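Local coordinates for protein GP37 (Pseudomonas phage phikz, PDB 5FT0) that inhibits the RNA degradosome of its bacterial host, probably by binding RNase E and keeping RNA from it, at residues Leu12-Lys17 with Arg77-Asn82; Asp19-Pro24 with Lys84-Leu89; Ala179-Phe184 with Phe211-Cys216. All coordinates share one frame; numbering follows the deposited sequence.

Contact 1 (Leu12-Lys17 with Arg77-Asn82); sequences LQALSK and RIIADN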
loop_
_atom_site.group_PDB
_atom_site.type_symbol
_atom_site.label_atom_id
_atom_site.label_comp_id
_atom_site.label_asym_id
_atom_site.label_seq_id
_atom_site.Cartn_x
_atom_site.Cartn_y
_atom_site.Cartn_z
ATOM N N LEU A 12 -20.157 -3.232 -22.295
ATOM C CA LEU A 12 -21.335 -2.410 -22.035
ATOM C C LEU A 12 -22.614 -3.127 -22.452
ATOM O O LEU A 12 -23.650 -2.995 -21.790
ATOM C CB LEU A 12 -21.206 -1.069 -22.757
ATOM C CG LEU A 12 -22.316 -0.049 -22.498
ATOM C CD1 LEU A 12 -22.491 0.187 -21.006
ATOM C CD2 LEU A 12 -21.997 1.256 -23.202
ATOM N N GLN A 13 -22.559 -3.901 -23.539
ATOM C CA GLN A 13 -23.734 -4.654 -23.968
ATOM C C GLN A 13 -24.128 -5.703 -22.934
ATOM O O GLN A 13 -25.316 -5.887 -22.648
ATOM C CB GLN A 13 -23.473 -5.306 -25.325
ATOM C CG GLN A 13 -23.488 -4.323 -26.486
ATOM C CD GLN A 13 -22.793 -4.863 -27.720
ATOM O OE1 GLN A 13 -22.485 -6.053 -27.806
ATOM N NE2 GLN A 13 -22.538 -3.986 -28.684
ATOM N N ALA A 14 -23.144 -6.401 -22.362
ATOM C CA ALA A 14 -23.442 -7.348 -21.292
ATOM C C ALA A 14 -23.950 -6.629 -20.048
ATOM O O ALA A 14 -24.916 -7.073 -19.415
ATOM C CB ALA A 14 -22.200 -8.178 -20.964
ATOM N N LEU A 15 -23.313 -5.512 -19.683
ATOM C CA LEU A 15 -23.732 -4.779 -18.494
ATOM C C LEU A 15 -25.129 -4.193 -18.651
ATOM O O LEU A 15 -25.859 -4.059 -17.662
ATOM C CB LEU A 15 -22.722 -3.677 -18.176
ATOM C CG LEU A 15 -21.355 -4.161 -17.689
ATOM C CD1 LEU A 15 -20.462 -2.990 -17.311
ATOM C CD2 LEU A 15 -21.527 -5.111 -16.514
ATOM N N SER A 16 -25.525 -3.850 -19.880
ATOM C CA SER A 16 -26.840 -3.266 -20.116
ATOM C C SER A 16 -27.976 -4.244 -19.846
ATOM O O SER A 16 -29.126 -3.809 -19.716
ATOM C CB SER A 16 -26.937 -2.746 -21.552
ATOM O OG SER A 16 -26.934 -3.818 -22.481
ATOM N N LYS A 17 -27.692 -5.542 -19.765
ATOM C CA LYS A 17 -28.724 -6.509 -19.416
ATOM C C LYS A 17 -28.991 -6.568 -17.919
ATOM O O LYS A 17 -29.967 -7.202 -17.506
ATOM C CB LYS A 17 -28.339 -7.894 -19.945
ATOM C CG LYS A 17 -28.399 -7.976 -21.463
ATOM C CD LYS A 17 -27.626 -9.153 -22.026
ATOM C CE LYS A 17 -27.549 -9.045 -23.546
ATOM N NZ LYS A 17 -26.741 -10.136 -24.152
ATOM N N ARG A 77 -16.536 -11.719 -14.536
ATOM C CA ARG A 77 -15.900 -10.913 -13.498
ATOM C C ARG A 77 -16.244 -9.436 -13.660
ATOM O O ARG A 77 -16.390 -8.715 -12.666
ATOM C CB ARG A 77 -14.382 -11.112 -13.517
ATOM C CG ARG A 77 -13.905 -12.551 -13.283
ATOM C CD ARG A 77 -14.411 -13.128 -11.966
ATOM N NE ARG A 77 -13.935 -12.380 -10.801
ATOM C CZ ARG A 77 -12.877 -12.716 -10.070
ATOM N NH1 ARG A 77 -12.168 -13.793 -10.382
ATOM N NH2 ARG A 77 -12.527 -11.978 -9.026
ATOM N N ILE A 78 -16.369 -8.963 -14.902
ATOM C CA ILE A 78 -16.744 -7.569 -15.124
ATOM C C ILE A 78 -18.187 -7.331 -14.694
ATOM O O ILE A 78 -18.505 -6.309 -14.072
ATOM C CB ILE A 78 -16.517 -7.180 -16.596
ATOM C CG1 ILE A 78 -15.036 -7.287 -16.960
ATOM C CG2 ILE A 78 -17.039 -5.772 -16.873
ATOM C CD1 ILE A 78 -14.749 -6.983 -18.418
ATOM N N ILE A 79 -19.083 -8.267 -15.017
ATOM C CA ILE A 79 -20.476 -8.147 -14.597
ATOM C C ILE A 79 -20.569 -8.096 -13.077
ATOM O O ILE A 79 -21.208 -7.203 -12.504
ATOM C CB ILE A 79 -21.310 -9.305 -15.171
ATOM C CG1 ILE A 79 -21.350 -9.231 -16.702
ATOM C CG2 ILE A 79 -22.717 -9.297 -14.580
ATOM C CD1 ILE A 79 -21.920 -10.470 -17.347
ATOM N N ALA A 80 -19.924 -9.051 -12.401
ATOM C CA ALA A 80 -19.940 -9.066 -10.941
ATOM C C ALA A 80 -19.329 -7.794 -10.366
ATOM O O ALA A 80 -19.802 -7.274 -9.350
ATOM C CB ALA A 80 -19.206 -10.301 -10.420
ATOM N N ASP A 81 -18.281 -7.274 -11.012
ATOM C CA ASP A 81 -17.639 -6.050 -10.543
ATOM C C ASP A 81 -18.580 -4.852 -10.579
ATOM O O ASP A 81 -18.410 -3.908 -9.799
ATOM C CB ASP A 81 -16.398 -5.756 -11.387
ATOM C CG ASP A 81 -15.111 -6.079 -10.662
ATOM O OD1 ASP A 81 -15.049 -5.846 -9.435
ATOM O OD2 ASP A 81 -14.160 -6.555 -11.316
ATOM N N ASN A 82 -19.562 -4.857 -11.474
ATOM C CA ASN A 82 -20.430 -3.702 -11.647
ATOM C C ASN A 82 -21.766 -3.835 -10.932
ATOM O O ASN A 82 -22.557 -2.886 -10.959
ATOM C CB ASN A 82 -20.659 -3.438 -13.137
ATOM C CG ASN A 82 -19.486 -2.724 -13.778
ATOM O OD1 ASN A 82 -19.403 -1.497 -13.745
ATOM N ND2 ASN A 82 -18.561 -3.491 -14.347
#
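Leu15 reaches across to segment 77-82 of helix 67-82 and rests its two methyls on Asn82 and Ile79. Its CG stands anti to the carbonyl carbon (chi1 -69°), and the branch beyond divides the work: CD1 lies against the carboxamide, 3.6 Å from Asn82 ND2, while CD2 sits 3.7 Å from Ile79 CA and also touches Asn82 CB. The side chains of Leu15 and Asn82 cross at about a right angle. That amide has its rotation fixed from both ends. Asn82 ND2 donates to Ile78 O one turn back (2.8 Å, N-H...O 166°), with the acceptor close to the amide plane, and Asn82 OD1 accepts from the backbone N of His25. Its polar atoms are thus satisfied although methyl groups pack on them. No hydrogen bond joins the two segments: this is van der Waals packing of the N-terminal helix 8-15 against the later part of helix 67-82. Ile79 adds its CG1 branch, 4.1 Å from Leu15 CD2, and its CD1 approaches Ala14 CB at 4.3 Å. Beyond Ile79 lie Val220 and Val223 of strand 220-232, while Leu21 and Leu27 touch Leu15 from the loop that follows its helix.

Contact 2 (Asp19-Pro24 with Lys84-Leu89); sequences DGLHHP and KYVDNL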
loop_
_atom_site.group_PDB
_atom_site.type_symbol
_atom_site.label_atom_id
_atom_site.label_comp_id
_atom_site.label_asym_id
_atom_site.label_seq_id
_atom_site.Cartn_x
_atom_site.Cartn_y
_atom_site.Cartn_z
ATOM N N ASP A 19 -30.517 -5.314 -14.662
ATOM C CA ASP A 19 -31.539 -4.415 -14.139
ATOM C C ASP A 19 -30.929 -3.370 -13.213
ATOM O O ASP A 19 -30.062 -3.675 -12.390
ATOM C CB ASP A 19 -32.596 -5.213 -13.377
ATOM C CG ASP A 19 -33.791 -5.568 -14.231
ATOM O OD1 ASP A 19 -33.639 -5.701 -15.467
ATOM O OD2 ASP A 19 -34.887 -5.714 -13.655
ATOM N N GLY A 20 -31.398 -2.131 -13.347
ATOM C CA GLY A 20 -31.040 -1.070 -12.430
ATOM C C GLY A 20 -29.627 -0.542 -12.544
ATOM O O GLY A 20 -29.236 0.305 -11.729
ATOM N N LEU A 21 -28.847 -1.001 -13.516
ATOM C CA LEU A 21 -27.496 -0.493 -13.721
ATOM C C LEU A 21 -27.545 0.666 -14.708
ATOM O O LEU A 21 -27.977 0.496 -15.853
ATOM C CB LEU A 21 -26.566 -1.592 -14.230
ATOM C CG LEU A 21 -25.117 -1.152 -14.455
ATOM C CD1 LEU A 21 -24.533 -0.547 -13.183
ATOM C CD2 LEU A 21 -24.261 -2.317 -14.933
ATOM N N HIS A 22 -27.111 1.844 -14.265
ATOM C CA HIS A 22 -27.045 3.010 -15.134
ATOM C C HIS A 22 -25.708 3.723 -15.114
ATOM O O HIS A 22 -25.423 4.474 -16.055
ATOM C CB HIS A 22 -28.140 4.022 -14.765
ATOM C CG HIS A 22 -29.526 3.486 -14.913
ATOM N ND1 HIS A 22 -30.301 3.122 -13.833
ATOM C CD2 HIS A 22 -30.272 3.237 -16.015
ATOM C CE1 HIS A 22 -31.469 2.681 -14.265
ATOM N NE2 HIS A 22 -31.477 2.738 -15.584
ATOM N N HIS A 23 -24.880 3.520 -14.095
ATOM C CA HIS A 23 -23.592 4.199 -13.972
ATOM C C HIS A 23 -22.505 3.156 -13.755
ATOM O O HIS A 23 -21.973 3.007 -12.648
ATOM C CB HIS A 23 -23.628 5.223 -12.838
ATOM C CG HIS A 23 -24.788 6.164 -12.931
ATOM N ND1 HIS A 23 -24.884 7.132 -13.908
ATOM C CD2 HIS A 23 -25.913 6.269 -12.185
ATOM C CE1 HIS A 23 -26.013 7.800 -13.753
ATOM N NE2 HIS A 23 -26.655 7.298 -12.714
ATOM N N PRO A 24 -22.151 2.413 -14.798
ATOM C CA PRO A 24 -21.095 1.411 -14.661
ATOM C C PRO A 24 -19.740 2.071 -14.465
ATOM O O PRO A 24 -19.563 3.272 -14.669
ATOM C CB PRO A 24 -21.152 0.651 -15.989
ATOM C CG PRO A 24 -21.676 1.653 -16.955
ATOM C CD PRO A 24 -22.652 2.501 -16.181
ATOM N N LYS A 84 -22.032 -3.670 -7.865
ATOM C CA LYS A 84 -21.919 -2.655 -6.826
ATOM C C LYS A 84 -22.562 -1.337 -7.228
ATOM O O LYS A 84 -22.952 -0.558 -6.352
ATOM C CB LYS A 84 -20.447 -2.410 -6.488
ATOM C CG LYS A 84 -19.852 -3.401 -5.512
ATOM C CD LYS A 84 -18.341 -3.257 -5.470
ATOM C CE LYS A 84 -17.719 -3.770 -6.758
ATOM N NZ LYS A 84 -16.338 -3.258 -6.964
ATOM N N TYR A 85 -22.676 -1.068 -8.526
ATOM C CA TYR A 85 -23.201 0.197 -9.016
ATOM C C TYR A 85 -24.668 0.121 -9.415
ATOM O O TYR A 85 -25.229 1.131 -9.852
ATOM C CB TYR A 85 -22.352 0.685 -10.193
ATOM C CG TYR A 85 -20.879 0.738 -9.855
ATOM C CD1 TYR A 85 -20.414 1.554 -8.831
ATOM C CD2 TYR A 85 -19.957 -0.039 -10.544
ATOM C CE1 TYR A 85 -19.069 1.603 -8.508
ATOM C CE2 TYR A 85 -18.610 0.003 -10.229
ATOM C CZ TYR A 85 -18.173 0.827 -9.210
ATOM O OH TYR A 85 -16.835 0.876 -8.892
ATOM N N VAL A 86 -25.298 -1.046 -9.276
ATOM C CA VAL A 86 -26.743 -1.139 -9.435
ATOM C C VAL A 86 -27.407 -0.257 -8.389
ATOM O O VAL A 86 -27.049 -0.305 -7.205
ATOM C CB VAL A 86 -27.197 -2.602 -9.323
ATOM C CG1 VAL A 86 -28.706 -2.691 -9.187
ATOM C CG2 VAL A 86 -26.726 -3.396 -10.538
ATOM N N ASP A 87 -28.377 0.555 -8.829
ATOM C CA ASP A 87 -29.016 1.567 -7.991
ATOM C C ASP A 87 -29.309 1.083 -6.574
ATOM O O ASP A 87 -28.766 1.612 -5.598
ATOM C CB ASP A 87 -30.315 2.043 -8.651
ATOM C CG ASP A 87 -30.073 2.915 -9.865
ATOM O OD1 ASP A 87 -28.971 3.488 -9.983
ATOM O OD2 ASP A 87 -30.994 3.034 -10.700
ATOM N N ASN A 88 -30.163 0.065 -6.447
ATOM C CA ASN A 88 -30.592 -0.381 -5.126
ATOM C C ASN A 88 -29.468 -1.031 -4.329
ATOM O O ASN A 88 -29.515 -1.018 -3.095
ATOM C CB ASN A 88 -31.771 -1.347 -5.255
ATOM C CG ASN A 88 -33.039 -0.655 -5.723
ATOM O OD1 ASN A 88 -33.192 0.554 -5.558
ATOM N ND2 ASN A 88 -33.958 -1.420 -6.301
ATOM N N LEU A 89 -28.465 -1.604 -4.998
ATOM C CA LEU A 89 -27.334 -2.173 -4.273
ATOM C C LEU A 89 -26.358 -1.089 -3.844
ATOM O O LEU A 89 -25.829 -1.126 -2.728
ATOM C CB LEU A 89 -26.630 -3.221 -5.139
ATOM C CG LEU A 89 -27.529 -4.343 -5.669
ATOM C CD1 LEU A 89 -26.709 -5.389 -6.408
ATOM C CD2 LEU A 89 -28.326 -4.975 -4.539
HETATM O O HOH W 1 -26.487 2.477 -11.742
#
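One water bridges His22, Tyr85 and Asp87 where the two chain segments meet at the protein surface. It accepts from His22 N at 2.7 Å and donates to Tyr85 O at 2.6 Å and, over a longer 3.2 Å, to Asp87 OD1. The other carboxylate oxygen, Asp87 OD2, takes a hydrogen bond from His22 ND1 (3.2 Å, N-H...O 139°). This bent bond arrives on the syn side but well out of the carboxylate plane; the oxygen lies close to the plane of the imidazole, whose own plane is turned 28° from the carboxylate. Asp87 opens helix 87-98, with Val86 at the N-cap position, and the loop after helix 8-15 supplies an acceptor for this helix start: Asp87 N donates to Gly20 O in a nearly straight 3.0 Å bond, from above the carbonyl plane. Gly20 has a positive phi, and a CB there would come tight against Val86 CG1. Leu21 sends CG anti to its backbone N (chi1 -179°), and its CD1 packs 3.9 Å from Tyr85 CB. That same Tyr85 CB lies 3.4 Å from His23 O. Val86 sets both methyls near Asp19 O, a carbonyl hydrogen-bonded to Tyr183 OH of helix 158-187.

Contact 3 (Ala179-Phe184 with Phe211-Cys216); sequences AYTDYF and FSFEGC. With ARG (arginine), chain C.
Phe213 and Phe184 bury the most surface here, and they meet methylene to ring rather than ring to ring. Phe213 CB sits over the centre of the Phe184 ring, 3.4 Å from its centroid and 7° off the normal, a CH-pi contact. The two rings are near parallel (planes at 24°) but slid apart, with centroids 5.3 Å from each other, and they barely overlap. Phe184 turns its rim to the strand backbone: CD2 lies 3.4 Å from Glu214 C, and CE2 is equally close to Gly215 N. A CB on Gly215 would clash with Phe184 CE2, consistent with glycine at the ring edge. The far end of Phe213 reaches the preceding turn of the helix, where CE1 meets Thr181 OG1 at the ring edge (3.4 Å) and CE2 packs on Tyr180 CB. The Thr181 hydroxyl is hydrogen-bonded to Ile177 O. Glu214 points away from the helix into the arginine pocket, shared with Phe190, Asp192 and Ala194; its OE1 accepts from the ligand's NH1 at a doubtfully short 2.5 Å. Segment 179-184 of the long helix 158-187 packs on a face of the antiparallel sheet, 23° from parallel to segment 211-216 of strand 206-217; the adjacent strand 220-232 brings Phe225 against Tyr180 and Phe184, while Leu89 of helix 87-98 covers Tyr180.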
loop_
_atom_site.group_PDB
_atom_site.type_symbol
_atom_site.label_atom_id
_atom_site.label_comp_id
_atom_site.label_asym_id
_atom_site.label_seq_id
_atom_site.Cartn_x
_atom_site.Cartn_y
_atom_site.Cartn_z
ATOM N N ALA A 179 -30.716 -6.852 0.182
ATOM C CA ALA A 179 -30.752 -6.265 -1.154
ATOM C C ALA A 179 -30.020 -7.143 -2.162
ATOM O O ALA A 179 -30.521 -7.392 -3.266
ATOM C CB ALA A 179 -30.149 -4.861 -1.121
ATOM N N TYR A 180 -28.826 -7.620 -1.800
ATOM C CA TYR A 180 -28.105 -8.537 -2.676
ATOM C C TYR A 180 -28.846 -9.859 -2.812
ATOM O O TYR A 180 -28.879 -10.449 -3.898
ATOM C CB TYR A 180 -26.686 -8.765 -2.151
ATOM C CG TYR A 180 -25.706 -7.729 -2.636
ATOM C CD1 TYR A 180 -25.588 -6.503 -1.995
ATOM C CD2 TYR A 180 -24.923 -7.962 -3.756
ATOM C CE1 TYR A 180 -24.703 -5.546 -2.446
ATOM C CE2 TYR A 180 -24.034 -7.012 -4.215
ATOM C CZ TYR A 180 -23.930 -5.804 -3.556
ATOM O OH TYR A 180 -23.046 -4.854 -4.011
ATOM N N THR A 181 -29.449 -10.334 -1.720
ATOM C CA THR A 181 -30.207 -11.581 -1.770
ATOM C C THR A 181 -31.400 -11.458 -2.711
ATOM O O THR A 181 -31.646 -12.340 -3.540
ATOM C CB THR A 181 -30.669 -11.968 -0.365
ATOM O OG1 THR A 181 -29.530 -12.081 0.498
ATOM C CG2 THR A 181 -31.412 -13.294 -0.395
ATOM N N ASP A 182 -32.148 -10.358 -2.599
ATOM C CA ASP A 182 -33.302 -10.158 -3.468
ATOM C C ASP A 182 -32.875 -9.949 -4.915
ATOM O O ASP A 182 -33.489 -10.498 -5.837
ATOM C CB ASP A 182 -34.134 -8.972 -2.976
ATOM C CG ASP A 182 -34.842 -9.263 -1.670
ATOM O OD1 ASP A 182 -34.982 -10.455 -1.320
ATOM O OD2 ASP A 182 -35.267 -8.300 -1.000
ATOM N N TYR A 183 -31.823 -9.155 -5.136
ATOM C CA TYR A 183 -31.386 -8.881 -6.502
ATOM C C TYR A 183 -31.010 -10.166 -7.228
ATOM O O TYR A 183 -31.418 -10.385 -8.374
ATOM C CB TYR A 183 -30.211 -7.904 -6.507
ATOM C CG TYR A 183 -29.877 -7.424 -7.898
ATOM C CD1 TYR A 183 -30.494 -6.302 -8.431
ATOM C CD2 TYR A 183 -28.958 -8.105 -8.690
ATOM C CE1 TYR A 183 -30.203 -5.863 -9.707
ATOM C CE2 TYR A 183 -28.661 -7.674 -9.972
ATOM C CZ TYR A 183 -29.286 -6.551 -10.474
ATOM O OH TYR A 183 -29.001 -6.115 -11.749
ATOM N N PHE A 184 -30.228 -11.029 -6.581
ATOM C CA PHE A 184 -29.832 -12.274 -7.233
ATOM C C PHE A 184 -31.029 -13.189 -7.456
ATOM O O PHE A 184 -31.144 -13.822 -8.512
ATOM C CB PHE A 184 -28.752 -12.980 -6.411
ATOM C CG PHE A 184 -27.354 -12.624 -6.828
ATOM C CD1 PHE A 184 -26.745 -11.467 -6.361
ATOM C CD2 PHE A 184 -26.651 -13.441 -7.700
ATOM C CE1 PHE A 184 -25.457 -11.137 -6.753
ATOM C CE2 PHE A 184 -25.365 -13.117 -8.099
ATOM C CZ PHE A 184 -24.765 -11.964 -7.623
ATOM N N PHE A 211 -21.450 -14.339 2.754
ATOM C CA PHE A 211 -22.719 -14.407 2.037
ATOM C C PHE A 211 -22.403 -14.499 0.551
ATOM O O PHE A 211 -21.981 -13.511 -0.059
ATOM C CB PHE A 211 -23.592 -13.187 2.334
ATOM C CG PHE A 211 -23.815 -12.933 3.801
ATOM C CD1 PHE A 211 -22.909 -12.186 4.537
ATOM C CD2 PHE A 211 -24.937 -13.434 4.440
ATOM C CE1 PHE A 211 -23.117 -11.950 5.882
ATOM C CE2 PHE A 211 -25.148 -13.200 5.784
ATOM C CZ PHE A 211 -24.238 -12.458 6.506
ATOM N N SER A 212 -22.607 -15.677 -0.031
ATOM C CA SER A 212 -22.283 -15.916 -1.429
ATOM C C SER A 212 -23.553 -16.060 -2.258
ATOM O O SER A 212 -24.601 -16.481 -1.758
ATOM C CB SER A 212 -21.410 -17.161 -1.585
ATOM O OG SER A 212 -20.128 -16.933 -1.033
ATOM N N PHE A 213 -23.447 -15.703 -3.536
ATOM C CA PHE A 213 -24.595 -15.668 -4.428
ATOM C C PHE A 213 -24.184 -16.164 -5.805
ATOM O O PHE A 213 -23.041 -15.983 -6.233
ATOM C CB PHE A 213 -25.178 -14.253 -4.540
ATOM C CG PHE A 213 -25.485 -13.619 -3.214
ATOM C CD1 PHE A 213 -26.690 -13.863 -2.576
ATOM C CD2 PHE A 213 -24.569 -12.781 -2.605
ATOM C CE1 PHE A 213 -26.974 -13.284 -1.358
ATOM C CE2 PHE A 213 -24.848 -12.196 -1.384
ATOM C CZ PHE A 213 -26.052 -12.449 -0.759
ATOM N N GLU A 214 -25.135 -16.792 -6.492
ATOM C CA GLU A 214 -24.955 -17.266 -7.856
ATOM C C GLU A 214 -26.060 -16.670 -8.710
ATOM O O GLU A 214 -27.240 -16.783 -8.365
ATOM C CB GLU A 214 -24.998 -18.796 -7.930
ATOM C CG GLU A 214 -24.000 -19.495 -7.028
ATOM C CD GLU A 214 -24.288 -20.979 -6.890
ATOM O OE1 GLU A 214 -23.861 -21.752 -7.770
ATOM O OE2 GLU A 214 -24.948 -21.372 -5.904
ATOM N N GLY A 215 -25.686 -16.045 -9.820
ATOM C CA GLY A 215 -26.631 -15.331 -10.653
ATOM C C GLY A 215 -26.631 -15.837 -12.081
ATOM O O GLY A 215 -25.595 -16.225 -12.621
ATOM N N CYS A 216 -27.811 -15.815 -12.693
ATOM C CA CYS A 216 -27.966 -16.161 -14.098
ATOM C C CYS A 216 -27.908 -14.896 -14.944
ATOM O O CYS A 216 -28.637 -13.934 -14.685
ATOM C CB CYS A 216 -29.288 -16.893 -14.325
ATOM S SG CYS A 216 -29.550 -17.461 -16.016
HETATM N N ARG C . -26.946 -21.655 -9.551
HETATM C CA ARG C . -27.375 -22.659 -10.515
HETATM C C ARG C . -28.615 -23.393 -10.012
HETATM O O ARG C . -28.790 -23.599 -8.811
HETATM C CB ARG C . -26.242 -23.644 -10.789
HETATM C CG ARG C . -25.706 -24.302 -9.530
HETATM C CD ARG C . -24.441 -25.088 -9.796
HETATM N NE ARG C . -24.012 -25.807 -8.600
HETATM C CZ ARG C . -23.267 -25.277 -7.635
HETATM N NH1 ARG C . -22.861 -24.018 -7.724
HETATM N NH2 ARG C . -22.927 -26.007 -6.581
HETATM O OXT ARG C . -29.476 -23.795 -10.794
HETATM O O HOH W 2 -29.872 -16.311 -8.367
#

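In the fold
Contacts 1 and 2 are neighbours, with centres about 10 Å apart, and their segments alternate along the chain: helix 8-15 and its following loop meet helix 67-82 and then the start of helix 87-98. They touch through Asn82 OD1 and Pro24 CA, 3.5 Å apart, and through Leu15 O and Leu21 CD2. Contacts 2 and 3 are connected by the bond between Asp19 O and Tyr183 OH (2.7 Å), and by Val86 CG1 against Tyr183 CE1. Contacts 1 and 3 do not touch, their nearest atoms being about 6 Å apart. The bound arginine belongs to contact 3 through Glu214; the Ile79 side chain in contact 1 lies about 14 Å from it.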